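Endo-1,4-b-d-mannanase (Trichoderma reesei, PDB 1QNR) hydrolyses internal beta-1,4-mannosidic linkages of mannans as a glycoside hydrolase family 5 endo-mannanase with a TIM-barrel catalytic domain. Local coordinates at residues A[72-80]-A[121-129]. Residues are numbered along the deposited sequence; the frame is centred on the assembly and turned at random.
Sequences FQKLSATGS and NAYVNAFGG
One face of the Tyr-123 ring carries the CD1 methyl of Leu-75, 3.6 Å from the ring centroid and only 11° off the normal, a CH-pi contact, while Trp-134 meets the same tyrosine in an edge-to-face ring pair. The Phe-127 ring is used differently: Leu-75 CD2 and Ser-80 OG sit at its edge, the hydroxyl 3.7 Å from Phe-127 CZ, and a face is taken by the neighbouring Ala-126 CB. This packing joins the hairpin built on strands 73-74 and 81-82 to helix 119-127, in a peripheral part of the family 5 TIM barrel. With CG anti to its carbonyl carbon (chi1 -64°), Leu-75 turns CD1 over the tyrosine and CD2 toward the edge of the phenylalanine, its CB lying 4.0 Å from Ala-126 CB. Beyond the leucine, Gln-73 reaches the tyrosine hydroxyl through an extended chain, CG anti to the backbone N (chi1 179°). Its amide stands nearly perpendicular to the ring, and NE2 donates to Tyr-123 OH over 3.2 Å in a somewhat bent bond. The same NE2 also bonds Asp-60 OD1, and OE1 accepts from Gln-143 NE2 of helix 138-155, which together fix the rotation of this buried amide. A leucine in place of Tyr-123 would probably deprive Gln-73 NE2 of its hydroxyl acceptor and Leu-75 CD1 of the flat surface beneath it. Towards the turn, Ala-77 CB rests 3.6 Å from Ala-126 O near the end of the helix. The type I turn from Ser-76 to Gly-79 is braced by an ST turn, Thr-78 N donating to Ser-76 OG, and by Ser-76 N, which points almost straight at Ser-80 OG, 3.1 Å away.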
loop_
_atom_site.group_PDB
_atom_site.type_symbol
_atom_site.label_atom_id
_atom_site.label_comp_id
_atom_site.label_asym_id
_atom_site.label_seq_id
_atom_site.Cartn_x
_atom_site.Cartn_y
_atom_site.Cartn_z
ATOM N N PHE A 72 -9.267 -14.366 -4.994
ATOM C CA PHE A 72 -8.545 -14.889 -3.824
ATOM C C PHE A 72 -9.559 -15.334 -2.745
ATOM O O PHE A 72 -9.191 -16.229 -1.957
ATOM C CB PHE A 72 -7.596 -13.843 -3.260
ATOM C CG PHE A 72 -6.413 -13.427 -4.175
ATOM C CD1 PHE A 72 -6.056 -14.170 -5.305
ATOM C CD2 PHE A 72 -5.659 -12.303 -3.856
ATOM C CE1 PHE A 72 -4.967 -13.745 -6.102
ATOM C CE2 PHE A 72 -4.575 -11.872 -4.635
ATOM C CZ PHE A 72 -4.248 -12.625 -5.757
ATOM N N GLN A 73 -10.740 -14.739 -2.631
ATOM C CA GLN A 73 -11.688 -15.122 -1.556
ATOM C C GLN A 73 -13.126 -14.869 -2.031
ATOM O O GLN A 73 -13.390 -13.787 -2.619
ATOM C CB GLN A 73 -11.335 -14.251 -0.308
ATOM C CG GLN A 73 -12.284 -14.542 0.886
ATOM C CD GLN A 73 -11.896 -13.828 2.144
ATOM O OE1 GLN A 73 -11.856 -14.363 3.276
ATOM N NE2 GLN A 73 -11.619 -12.481 2.104
ATOM N N LYS A 74 -14.026 -15.846 -1.714
ATOM C CA LYS A 74 -15.469 -15.680 -1.996
ATOM C C LYS A 74 -16.151 -15.513 -0.638
ATOM O O LYS A 74 -15.989 -16.358 0.262
ATOM C CB LYS A 74 -15.983 -16.938 -2.721
ATOM C CG LYS A 74 -17.537 -16.836 -2.822
ATOM C CD LYS A 74 -18.157 -18.034 -3.557
ATOM C CE LYS A 74 -19.679 -17.992 -3.334
ATOM N NZ LYS A 74 -20.355 -19.261 -3.793
ATOM N N LEU A 75 -16.864 -14.408 -0.476
ATOM C CA LEU A 75 -17.533 -14.029 0.766
ATOM C C LEU A 75 -19.016 -14.362 0.676
ATOM O O LEU A 75 -19.671 -13.837 -0.204
ATOM C CB LEU A 75 -17.299 -12.529 1.062
ATOM C CG LEU A 75 -15.781 -12.245 1.313
ATOM C CD1 LEU A 75 -15.518 -10.766 1.277
ATOM C CD2 LEU A 75 -15.335 -12.894 2.630
ATOM N N SER A 76 -19.491 -15.211 1.589
ATOM C CA SER A 76 -20.921 -15.626 1.554
ATOM C C SER A 76 -21.389 -15.804 3.010
ATOM O O SER A 76 -20.710 -16.411 3.862
ATOM C CB SER A 76 -20.887 -17.023 0.847
ATOM O OG SER A 76 -22.079 -17.708 1.051
ATOM N N ALA A 77 -22.714 -15.538 3.164
ATOM C CA ALA A 77 -23.372 -15.749 4.462
ATOM C C ALA A 77 -23.414 -17.224 4.856
ATOM O O ALA A 77 -23.581 -17.478 6.065
ATOM C CB ALA A 77 -24.859 -15.362 4.256
ATOM N N THR A 78 -23.313 -18.148 3.916
ATOM C CA THR A 78 -23.393 -19.571 4.278
ATOM C C THR A 78 -22.104 -20.330 4.190
ATOM O O THR A 78 -22.092 -21.554 4.156
ATOM C CB THR A 78 -24.490 -20.258 3.445
ATOM O OG1 THR A 78 -24.167 -20.216 2.048
ATOM C CG2 THR A 78 -25.830 -19.578 3.731
ATOM N N GLY A 79 -20.986 -19.585 4.240
ATOM C CA GLY A 79 -19.661 -20.197 4.248
ATOM C C GLY A 79 -18.790 -19.594 3.130
ATOM O O GLY A 79 -19.056 -19.711 1.952
ATOM N N SER A 80 -17.685 -19.042 3.600
ATOM C CA SER A 80 -16.779 -18.336 2.658
ATOM C C SER A 80 -15.670 -19.303 2.258
ATOM O O SER A 80 -15.392 -20.259 2.995
ATOM C CB SER A 80 -16.211 -17.101 3.364
ATOM O OG SER A 80 -17.285 -16.174 3.601
ATOM N N ASN A 121 -17.209 -3.385 0.805
ATOM C CA ASN A 121 -18.561 -3.640 0.251
ATOM C C ASN A 121 -18.821 -5.106 0.003
ATOM O O ASN A 121 -19.976 -5.575 0.250
ATOM C CB ASN A 121 -18.762 -2.824 -1.056
ATOM C CG ASN A 121 -20.162 -3.010 -1.644
ATOM O OD1 ASN A 121 -20.351 -3.573 -2.736
ATOM N ND2 ASN A 121 -21.068 -2.432 -0.915
ATOM N N ALA A 122 -17.846 -5.924 -0.407
ATOM C CA ALA A 122 -18.085 -7.370 -0.607
ATOM C C ALA A 122 -18.352 -8.014 0.760
ATOM O O ALA A 122 -19.178 -8.978 0.858
ATOM C CB ALA A 122 -16.874 -7.995 -1.300
ATOM N N TYR A 123 -17.690 -7.617 1.866
ATOM C CA TYR A 123 -18.038 -8.109 3.210
ATOM C C TYR A 123 -19.428 -7.654 3.607
ATOM O O TYR A 123 -20.172 -8.497 4.198
ATOM C CB TYR A 123 -16.959 -7.623 4.181
ATOM C CG TYR A 123 -15.607 -8.270 4.156
ATOM C CD1 TYR A 123 -14.636 -7.841 3.241
ATOM C CD2 TYR A 123 -15.247 -9.325 5.042
ATOM C CE1 TYR A 123 -13.371 -8.428 3.192
ATOM C CE2 TYR A 123 -13.991 -9.926 5.020
ATOM C CZ TYR A 123 -13.055 -9.436 4.108
ATOM O OH TYR A 123 -11.800 -10.033 4.102
ATOM N N VAL A 124 -19.832 -6.404 3.349
ATOM C CA VAL A 124 -21.191 -5.954 3.703
ATOM C C VAL A 124 -22.231 -6.785 2.948
ATOM O O VAL A 124 -23.260 -7.196 3.552
ATOM C CB VAL A 124 -21.336 -4.447 3.318
ATOM C CG1 VAL A 124 -22.794 -3.975 3.375
ATOM C CG2 VAL A 124 -20.430 -3.631 4.250
ATOM N N ASN A 125 -22.016 -7.122 1.704
ATOM C CA ASN A 125 -23.005 -7.957 0.964
ATOM C C ASN A 125 -23.181 -9.334 1.643
ATOM O O ASN A 125 -24.323 -9.871 1.625
ATOM C CB ASN A 125 -22.506 -8.203 -0.489
ATOM C CG ASN A 125 -22.631 -7.004 -1.400
ATOM O OD1 ASN A 125 -23.394 -6.063 -1.111
ATOM N ND2 ASN A 125 -21.876 -7.010 -2.504
ATOM N N ALA A 126 -22.111 -9.929 2.193
ATOM C CA ALA A 126 -22.210 -11.246 2.784
ATOM C C ALA A 126 -22.673 -11.202 4.240
ATOM O O ALA A 126 -23.383 -12.135 4.664
ATOM C CB ALA A 126 -20.834 -11.936 2.802
ATOM N N PHE A 127 -22.231 -10.235 5.046
ATOM C CA PHE A 127 -22.402 -10.239 6.503
ATOM C C PHE A 127 -23.243 -9.102 6.997
ATOM O O PHE A 127 -23.366 -8.985 8.260
ATOM C CB PHE A 127 -20.972 -10.218 7.138
ATOM C CG PHE A 127 -20.080 -11.348 6.639
ATOM C CD1 PHE A 127 -20.435 -12.677 6.739
ATOM C CD2 PHE A 127 -18.865 -11.021 6.015
ATOM C CE1 PHE A 127 -19.615 -13.696 6.287
ATOM C CE2 PHE A 127 -18.064 -12.024 5.517
ATOM C CZ PHE A 127 -18.438 -13.353 5.638
ATOM N N GLY A 128 -23.856 -8.296 6.133
ATOM C CA GLY A 128 -24.745 -7.241 6.628
ATOM C C GLY A 128 -24.132 -5.999 7.190
ATOM O O GLY A 128 -22.914 -5.756 6.988
ATOM N N GLY A 129 -24.972 -5.185 7.851
ATOM C CA GLY A 129 -24.432 -3.878 8.324
ATOM C C GLY A 129 -24.155 -2.927 7.133
ATOM O O GLY A 129 -24.753 -2.944 6.043
#